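Local coordinates for protein agrin (Gallus gallus, PDB 1PZ7) that promotes acetylcholine receptor clustering at the neuromuscular junction, an activity modulated by alternative splicing and calcium binding in its laminin G-like domain, at residues F52-L66 / Y77-M89. Sequence-based numbering, arbitrary orientation.
Sequences FELSIKTEATQGLIL and YIALAIVDGFVQM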
ATOM      1  N   PHE A  52       6.562  -4.274  -2.040  1.00  9.41           N
ATOM      2  CA  PHE A  52       5.178  -4.700  -1.905  1.00  9.44           C
ATOM      3  C   PHE A  52       4.769  -5.550  -3.092  1.00  9.69           C
ATOM      4  O   PHE A  52       5.077  -5.225  -4.237  1.00 10.18           O
ATOM      5  CB  PHE A  52       4.241  -3.488  -1.868  1.00  9.42           C
ATOM      6  CG  PHE A  52       4.562  -2.497  -0.794  1.00  9.86           C
ATOM      7  CD1 PHE A  52       4.299  -2.786   0.533  1.00 10.28           C
ATOM      8  CD2 PHE A  52       5.108  -1.269  -1.112  1.00 10.11           C
ATOM      9  CE1 PHE A  52       4.591  -1.875   1.527  1.00 10.48           C
ATOM     10  CE2 PHE A  52       5.393  -0.351  -0.123  1.00 10.38           C
ATOM     11  CZ  PHE A  52       5.134  -0.657   1.196  1.00 10.85           C
ATOM     12  N   GLU A  53       4.062  -6.634  -2.811  1.00  9.57           N
ATOM     13  CA  GLU A  53       3.486  -7.475  -3.842  1.00 10.27           C
ATOM     14  C   GLU A  53       2.130  -7.876  -3.326  1.00  9.88           C
ATOM     15  O   GLU A  53       1.972  -8.141  -2.133  1.00  9.79           O
ATOM     16  CB  GLU A  53       4.315  -8.725  -4.081  1.00 10.59           C
ATOM     17  CG  GLU A  53       5.534  -8.528  -4.953  1.00 13.19           C
ATOM     18  CD  GLU A  53       6.013  -9.837  -5.554  1.00 15.52           C
ATOM     19  OE1 GLU A  53       5.246 -10.476  -6.313  1.00 18.47           O
ATOM     20  OE2 GLU A  53       7.151 -10.238  -5.253  1.00 18.54           O
ATOM     21  N   LEU A  54       1.145  -7.910  -4.211  1.00  9.68           N
ATOM     22  CA  LEU A  54      -0.194  -8.317  -3.817  1.00  9.95           C
ATOM     23  C   LEU A  54      -1.045  -8.529  -5.047  1.00  9.77           C
ATOM     24  O   LEU A  54      -0.671  -8.135  -6.144  1.00 10.39           O
ATOM     25  CB  LEU A  54      -0.849  -7.268  -2.907  1.00 10.13           C
ATOM     26  CG  LEU A  54      -1.194  -5.898  -3.504  1.00 10.73           C
ATOM     27  CD1 LEU A  54      -2.238  -5.179  -2.653  1.00 11.63           C
ATOM     28  CD2 LEU A  54       0.040  -5.028  -3.663  1.00 11.43           C
ATOM     29  N   SER A  55      -2.186  -9.173  -4.860  1.00  9.63           N
ATOM     30  CA  SER A  55      -3.140  -9.319  -5.936  1.00  9.97           C
ATOM     31  C   SER A  55      -4.442  -8.721  -5.453  1.00  9.67           C
ATOM     32  O   SER A  55      -4.812  -8.895  -4.294  1.00  9.31           O
ATOM     33  CB  SER A  55      -3.316 -10.781  -6.319  1.00 10.13           C
ATOM     34  OG  SER A  55      -2.226 -11.194  -7.131  1.00 12.16           O
ATOM     35  N   ILE A  56      -5.120  -7.986  -6.329  1.00  9.55           N
ATOM     36  CA  ILE A  56      -6.384  -7.374  -5.965  1.00  9.57           C
ATOM     37  C   ILE A  56      -7.410  -7.616  -7.048  1.00  9.35           C
ATOM     38  O   ILE A  56      -7.073  -7.911  -8.195  1.00  9.17           O
ATOM     39  CB  ILE A  56      -6.240  -5.853  -5.680  1.00  9.96           C
ATOM     40  CG1 ILE A  56      -5.960  -5.063  -6.959  1.00 10.26           C
ATOM     41  CG2 ILE A  56      -5.169  -5.604  -4.621  1.00 10.25           C
ATOM     42  CD1 ILE A  56      -6.064  -3.559  -6.754  1.00 11.19           C
ATOM     43  N   LYS A  57      -8.671  -7.485  -6.657  1.00  8.93           N
ATOM     44  CA  LYS A  57      -9.790  -7.674  -7.556  1.00  9.23           C
ATOM     45  C   LYS A  57     -10.751  -6.561  -7.201  1.00  8.93           C
ATOM     46  O   LYS A  57     -11.140  -6.424  -6.044  1.00  9.19           O
ATOM     47  CB  LYS A  57     -10.413  -9.050  -7.336  1.00  9.24           C
ATOM     48  CG  LYS A  57     -11.578  -9.377  -8.243  1.00 10.81           C
ATOM     49  CD  LYS A  57     -12.169 -10.718  -7.859  1.00 12.95           C
ATOM     50  CE  LYS A  57     -13.383 -11.069  -8.683  1.00 14.15           C
ATOM     51  NZ  LYS A  57     -13.891 -12.407  -8.295  1.00 16.11           N
ATOM     52  N   THR A  58     -11.132  -5.749  -8.178  1.00  8.72           N
ATOM     53  CA  THR A  58     -11.929  -4.580  -7.862  1.00  8.64           C
ATOM     54  C   THR A  58     -12.633  -3.973  -9.063  1.00  8.63           C
ATOM     55  O   THR A  58     -12.253  -4.207 -10.208  1.00  8.50           O
ATOM     56  CB  THR A  58     -11.001  -3.514  -7.228  1.00  8.74           C
ATOM     57  OG1 THR A  58     -11.768  -2.401  -6.755  1.00  8.56           O
ATOM     58  CG2 THR A  58     -10.052  -2.919  -8.271  1.00  9.11           C
ATOM     59  N   GLU A  59     -13.673  -3.197  -8.767  1.00  8.79           N
ATOM     60  CA  GLU A  59     -14.384  -2.398  -9.762  1.00  9.10           C
ATOM     61  C   GLU A  59     -14.159  -0.920  -9.469  1.00  8.85           C
ATOM     62  O   GLU A  59     -14.679  -0.053 -10.162  1.00  9.00           O
ATOM     63  CB  GLU A  59     -15.884  -2.670  -9.711  1.00  9.33           C
ATOM     64  CG  GLU A  59     -16.293  -4.093 -10.024  1.00 11.05           C
ATOM     65  CD  GLU A  59     -17.777  -4.317  -9.809  1.00 12.78           C
ATOM     66  OE1 GLU A  59     -18.208  -4.402  -8.640  1.00 15.84           O
ATOM     67  OE2 GLU A  59     -18.515  -4.395 -10.804  1.00 15.22           O
ATOM     68  N   ALA A  60     -13.394  -0.635  -8.419  1.00  8.60           N
ATOM     69  CA  ALA A  60     -13.158   0.731  -7.981  1.00  8.28           C
ATOM     70  C   ALA A  60     -12.277   1.530  -8.926  1.00  8.19           C
ATOM     71  O   ALA A  60     -11.292   1.013  -9.451  1.00  8.55           O
ATOM     72  CB  ALA A  60     -12.539   0.727  -6.579  1.00  8.45           C
ATOM     73  N   THR A  61     -12.640   2.797  -9.127  1.00  8.18           N
ATOM     74  CA  THR A  61     -11.815   3.715  -9.904  1.00  8.39           C
ATOM     75  C   THR A  61     -11.065   4.665  -8.969  1.00  8.36           C
ATOM     76  O   THR A  61     -10.214   5.430  -9.417  1.00  8.38           O
ATOM     77  CB  THR A  61     -12.651   4.528 -10.904  1.00  8.43           C
ATOM     78  OG1 THR A  61     -13.727   5.184 -10.223  1.00  9.94           O
ATOM     79  CG2 THR A  61     -13.305   3.620 -11.941  1.00  9.76           C
ATOM     80  N   GLN A  62     -11.406   4.633  -7.680  1.00  8.26           N
ATOM     81  CA  GLN A  62     -10.725   5.441  -6.667  1.00  8.27           C
ATOM     82  C   GLN A  62     -10.653   4.630  -5.380  1.00  8.31           C
ATOM     83  O   GLN A  62     -11.640   4.040  -4.965  1.00  9.04           O
ATOM     84  CB  GLN A  62     -11.484   6.739  -6.367  1.00  8.44           C
ATOM     85  CG  GLN A  62     -12.061   7.470  -7.578  1.00  8.32           C
ATOM     86  CD  GLN A  62     -11.043   8.269  -8.374  1.00  8.95           C
ATOM     87  OE1 GLN A  62     -11.386   8.860  -9.403  1.00 11.26           O
ATOM     88  NE2 GLN A  62      -9.804   8.294  -7.911  1.00  6.79           N
ATOM     89  N   GLY A  63      -9.491   4.592  -4.741  1.00  8.58           N
ATOM     90  CA  GLY A  63      -9.387   3.882  -3.482  1.00  8.63           C
ATOM     91  C   GLY A  63      -7.977   3.703  -2.980  1.00  8.62           C
ATOM     92  O   GLY A  63      -7.058   3.480  -3.756  1.00  9.45           O
ATOM     93  N   LEU A  64      -7.814   3.798  -1.665  1.00  8.25           N
ATOM     94  CA  LEU A  64      -6.521   3.584  -1.039  1.00  8.15           C
ATOM     95  C   LEU A  64      -6.297   2.088  -0.837  1.00  8.31           C
ATOM     96  O   LEU A  64      -7.088   1.416  -0.178  1.00  8.96           O
ATOM     97  CB  LEU A  64      -6.456   4.321   0.297  1.00  8.51           C
ATOM     98  CG  LEU A  64      -5.149   4.193   1.081  1.00  9.00           C
ATOM     99  CD1 LEU A  64      -3.962   4.714   0.273  1.00  8.71           C
ATOM    100  CD2 LEU A  64      -5.266   4.949   2.378  1.00 10.59           C
ATOM    101  N   ILE A  65      -5.221   1.573  -1.417  1.00  8.36           N
ATOM    102  CA  ILE A  65      -4.890   0.159  -1.287  1.00  8.65           C
ATOM    103  C   ILE A  65      -4.030  -0.094  -0.056  1.00  8.75           C
ATOM    104  O   ILE A  65      -4.336  -0.956   0.764  1.00  8.49           O
ATOM    105  CB  ILE A  65      -4.149  -0.359  -2.540  1.00  8.50           C
ATOM    106  CG1 ILE A  65      -5.039  -0.234  -3.780  1.00  9.03           C
ATOM    107  CG2 ILE A  65      -3.707  -1.812  -2.328  1.00  9.81           C
ATOM    108  CD1 ILE A  65      -4.294  -0.401  -5.094  1.00  9.90           C
ATOM    109  N   LEU A  66      -2.959   0.676   0.073  1.00  9.33           N
ATOM    110  CA  LEU A  66      -2.000   0.444   1.132  1.00  9.93           C
ATOM    111  C   LEU A  66      -1.315   1.753   1.497  1.00  9.09           C
ATOM    112  O   LEU A  66      -1.030   2.576   0.626  1.00  9.13           O
ATOM    113  CB  LEU A  66      -1.011  -0.620   0.635  1.00 10.92           C
ATOM    114  CG  LEU A  66       0.312  -0.951   1.306  1.00 12.60           C
ATOM    115  CD1 LEU A  66       0.750  -2.316   0.804  1.00 13.56           C
ATOM    116  CD2 LEU A  66       1.368   0.089   0.993  1.00 12.34           C
ATOM    117  N   TYR A  77       5.908   8.704   3.918  1.00  7.98           N
ATOM    118  CA  TYR A  77       4.960   7.662   3.573  1.00  8.14           C
ATOM    119  C   TYR A  77       5.271   7.079   2.218  1.00  8.28           C
ATOM    120  O   TYR A  77       5.943   7.700   1.406  1.00  8.61           O
ATOM    121  CB  TYR A  77       3.530   8.221   3.544  1.00  8.27           C
ATOM    122  CG  TYR A  77       3.363   9.356   2.565  1.00  8.83           C
ATOM    123  CD1 TYR A  77       2.980   9.114   1.249  1.00  9.37           C
ATOM    124  CD2 TYR A  77       3.616  10.661   2.942  1.00  9.51           C
ATOM    125  CE1 TYR A  77       2.847  10.148   0.344  1.00  9.94           C
ATOM    126  CE2 TYR A  77       3.484  11.698   2.050  1.00 10.47           C
ATOM    127  CZ  TYR A  77       3.102  11.436   0.754  1.00  9.99           C
ATOM    128  OH  TYR A  77       2.979  12.487  -0.128  1.00 11.45           O
ATOM    129  N   ILE A  78       4.791   5.864   2.007  1.00  8.30           N
ATOM    130  CA  ILE A  78       4.771   5.248   0.694  1.00  8.53           C
ATOM    131  C   ILE A  78       3.400   4.592   0.634  1.00  8.74           C
ATOM    132  O   ILE A  78       2.967   3.935   1.588  1.00  8.71           O
ATOM    133  CB  ILE A  78       5.944   4.264   0.456  1.00  8.51           C
ATOM    134  CG1 ILE A  78       5.898   3.712  -0.970  1.00  8.74           C
ATOM    135  CG2 ILE A  78       5.937   3.125   1.455  1.00  8.68           C
ATOM    136  CD1 ILE A  78       7.211   3.106  -1.407  1.00  9.61           C
ATOM    137  N   ALA A  79       2.683   4.820  -0.459  1.00  8.89           N
ATOM    138  CA  ALA A  79       1.325   4.327  -0.566  1.00  9.15           C
ATOM    139  C   ALA A  79       0.990   3.867  -1.968  1.00  9.26           C
ATOM    140  O   ALA A  79       1.569   4.349  -2.944  1.00  9.28           O
ATOM    141  CB  ALA A  79       0.353   5.411  -0.143  1.00  9.55           C
ATOM    142  N   LEU A  80       0.053   2.926  -2.042  1.00  8.82           N
ATOM    143  CA  LEU A  80      -0.518   2.455  -3.297  1.00  9.31           C
ATOM    144  C   LEU A  80      -1.987   2.838  -3.282  1.00  9.09           C
ATOM    145  O   LEU A  80      -2.673   2.651  -2.275  1.00  9.05           O
ATOM    146  CB  LEU A  80      -0.394   0.941  -3.427  1.00  9.57           C
ATOM    147  CG  LEU A  80       1.034   0.405  -3.438  1.00 10.38           C
ATOM    148  CD1 LEU A  80       1.045  -1.111  -3.502  1.00 10.95           C
ATOM    149  CD2 LEU A  80       1.807   1.001  -4.602  1.00 12.09           C
ATOM    150  N   ALA A  81      -2.480   3.365  -4.393  1.00  9.34           N
ATOM    151  CA  ALA A  81      -3.872   3.776  -4.473  1.00  9.21           C
ATOM    152  C   ALA A  81      -4.350   3.648  -5.895  1.00  9.28           C
ATOM    153  O   ALA A  81      -3.552   3.687  -6.822  1.00  9.13           O
ATOM    154  CB  ALA A  81      -4.022   5.215  -4.014  1.00  9.21           C
ATOM    155  N   ILE A  82      -5.655   3.491  -6.058  1.00  8.78           N
ATOM    156  CA  ILE A  82      -6.264   3.525  -7.372  1.00  8.87           C
ATOM    157  C   ILE A  82      -6.703   4.967  -7.544  1.00  8.76           C
ATOM    158  O   ILE A  82      -7.490   5.467  -6.747  1.00  8.54           O
ATOM    159  CB  ILE A  82      -7.472   2.582  -7.445  1.00  8.98           C
ATOM    160  CG1 ILE A  82      -7.059   1.140  -7.127  1.00  9.43           C
ATOM    161  CG2 ILE A  82      -8.113   2.661  -8.827  1.00  9.15           C
ATOM    162  CD1 ILE A  82      -8.235   0.173  -7.014  1.00  9.97           C
ATOM    163  N   VAL A  83      -6.161   5.641  -8.549  1.00  8.55           N
ATOM    164  CA  VAL A  83      -6.493   7.033  -8.801  1.00  8.95           C
ATOM    165  C   VAL A  83      -6.965   7.144 -10.234  1.00  8.74           C
ATOM    166  O   VAL A  83      -6.207   6.885 -11.169  1.00  8.58           O
ATOM    167  CB  VAL A  83      -5.280   7.951  -8.587  1.00  9.23           C
ATOM    168  CG1 VAL A  83      -5.627   9.389  -8.948  1.00 10.35           C
ATOM    169  CG2 VAL A  83      -4.788   7.849  -7.151  1.00  9.69           C
ATOM    170  N   ASP A  84      -8.221   7.534 -10.406  1.00  8.64           N
ATOM    171  CA  ASP A  84      -8.817   7.650 -11.728  1.00  8.82           C
ATOM    172  C   ASP A  84      -8.640   6.366 -12.548  1.00  8.86           C
ATOM    173  O   ASP A  84      -8.350   6.419 -13.744  1.00  9.17           O
ATOM    174  CB  ASP A  84      -8.226   8.852 -12.481  1.00  9.08           C
ATOM    175  CG  ASP A  84      -8.525  10.181 -11.804  1.00 10.66           C
ATOM    176  OD1 ASP A  84      -9.578  10.307 -11.151  1.00 12.40           O
ATOM    177  OD2 ASP A  84      -7.760  11.168 -11.883  1.00 14.49           O
ATOM    178  N   GLY A  85      -8.814   5.218 -11.901  1.00  8.80           N
ATOM    179  CA  GLY A  85      -8.797   3.936 -12.589  1.00  8.50           C
ATOM    180  C   GLY A  85      -7.465   3.234 -12.774  1.00  8.51           C
ATOM    181  O   GLY A  85      -7.419   2.145 -13.354  1.00  8.52           O
ATOM    182  N   PHE A  86      -6.389   3.839 -12.284  1.00  8.04           N
ATOM    183  CA  PHE A  86      -5.065   3.253 -12.424  1.00  8.34           C
ATOM    184  C   PHE A  86      -4.338   3.221 -11.093  1.00  8.34           C
ATOM    185  O   PHE A  86      -4.424   4.155 -10.296  1.00  8.75           O
ATOM    186  CB  PHE A  86      -4.244   4.043 -13.443  1.00  8.49           C
ATOM    187  CG  PHE A  86      -4.784   3.964 -14.845  1.00  8.67           C
ATOM    188  CD1 PHE A  86      -5.674   4.917 -15.315  1.00  9.65           C
ATOM    189  CD2 PHE A  86      -4.408   2.929 -15.690  1.00  9.46           C
ATOM    190  CE1 PHE A  86      -6.178   4.843 -16.599  1.00  9.91           C
ATOM    191  CE2 PHE A  86      -4.906   2.855 -16.981  1.00  8.87           C
ATOM    192  CZ  PHE A  86      -5.791   3.810 -17.432  1.00  9.50           C
ATOM    193  N   VAL A  87      -3.623   2.136 -10.848  1.00  8.46           N
ATOM    194  CA  VAL A  87      -2.840   2.059  -9.636  1.00  8.91           C
ATOM    195  C   VAL A  87      -1.666   3.013  -9.761  1.00  8.83           C
ATOM    196  O   VAL A  87      -1.047   3.138 -10.823  1.00  8.75           O
ATOM    197  CB  VAL A  87      -2.290   0.642  -9.393  1.00  8.87           C
ATOM    198  CG1 VAL A  87      -1.385   0.615  -8.158  1.00  9.22           C
ATOM    199  CG2 VAL A  87      -3.426  -0.354  -9.235  1.00  9.23           C
ATOM    200  N   GLN A  88      -1.377   3.717  -8.677  1.00  8.79           N
ATOM    201  CA  GLN A  88      -0.191   4.538  -8.639  1.00  9.56           C
ATOM    202  C   GLN A  88       0.471   4.413  -7.284  1.00  9.51           C
ATOM    203  O   GLN A  88      -0.182   4.143  -6.273  1.00  9.84           O
ATOM    204  CB  GLN A  88      -0.497   5.992  -8.977  1.00  9.94           C
ATOM    205  CG  GLN A  88      -1.337   6.733  -7.969  1.00 10.39           C
ATOM    206  CD  GLN A  88      -1.503   8.193  -8.347  1.00 10.38           C
ATOM    207  OE1 GLN A  88      -1.386   9.082  -7.497  1.00 12.30           O
ATOM    208  NE2 GLN A  88      -1.759   8.447  -9.621  1.00  9.06           N
ATOM    209  N   MET A  89       1.783   4.581  -7.284  1.00  9.32           N
ATOM    210  CA  MET A  89       2.564   4.581  -6.068  1.00  9.49           C
ATOM    211  C   MET A  89       3.029   6.003  -5.838  1.00  9.55           C
ATOM    212  O   MET A  89       3.378   6.718  -6.778  1.00  9.91           O
ATOM    213  CB  MET A  89       3.757   3.649  -6.191  1.00  9.89           C
ATOM    214  CG  MET A  89       4.620   3.636  -4.953  1.00 10.02           C
ATOM    215  SD  MET A  89       5.803   2.287  -4.899  1.00 11.46           S
ATOM    216  CE  MET A  89       6.770   2.638  -6.341  1.00 11.15           C
TER
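Ile82 and Leu80 project from strand 77-83 into the hydrophobic core, where they meet side chains from both parts of segment 52-66. Ile82 places CG1 anti to its carbonyl carbon (chi1 -59°), and the extended chain carries CD1 across toward strand 52-58, where it meets Thr58 CG2 tip to tip at 3.8 Å. Its other branch, CG2, lies against the backbone of the connection, 3.5 Å from Thr61 O. Ile65 crosses Ile82 at about a right angle, its CD1 resting 3.8 Å from Ile82 CG1 and also touching Val87. Leu80 and Leu54 lie alongside, pointing opposite ways, and Leu80 CD1 is 4.0 Å from Leu54 CD2. Further along, Ile78 CG2 abuts the edge of the Phe52 ring, 3.9 Å from CE2, while Leu66 CD2 packs over one ring face near the rim.

Backbone pairing of strands 63-66 and 77-83 is antiparallel and interrupted by a classic beta bulge: Ile65 and Leu66 both face Leu80, whose O accepts from Ile65 N at 2.9 Å and Leu66 N at 3.1 Å, both on the same face of the carbonyl plane. The bulge turns Ile65 inward, next to Leu80 and Ile82. At the connection, Thr58 OG1 accepts from Ala60 N in an ST turn and is also hydrogen-bonded to Ile173 O, whereas Ala60 O is buried with no partner in the model.

In this laminin G-like beta sandwich, strand 45-58 belongs to one sheet, flanked by strands 112-119 and 175-181; the hairpin of strands 63-68 and 77-83 lies in the other, between strands 149-152 and 86-92.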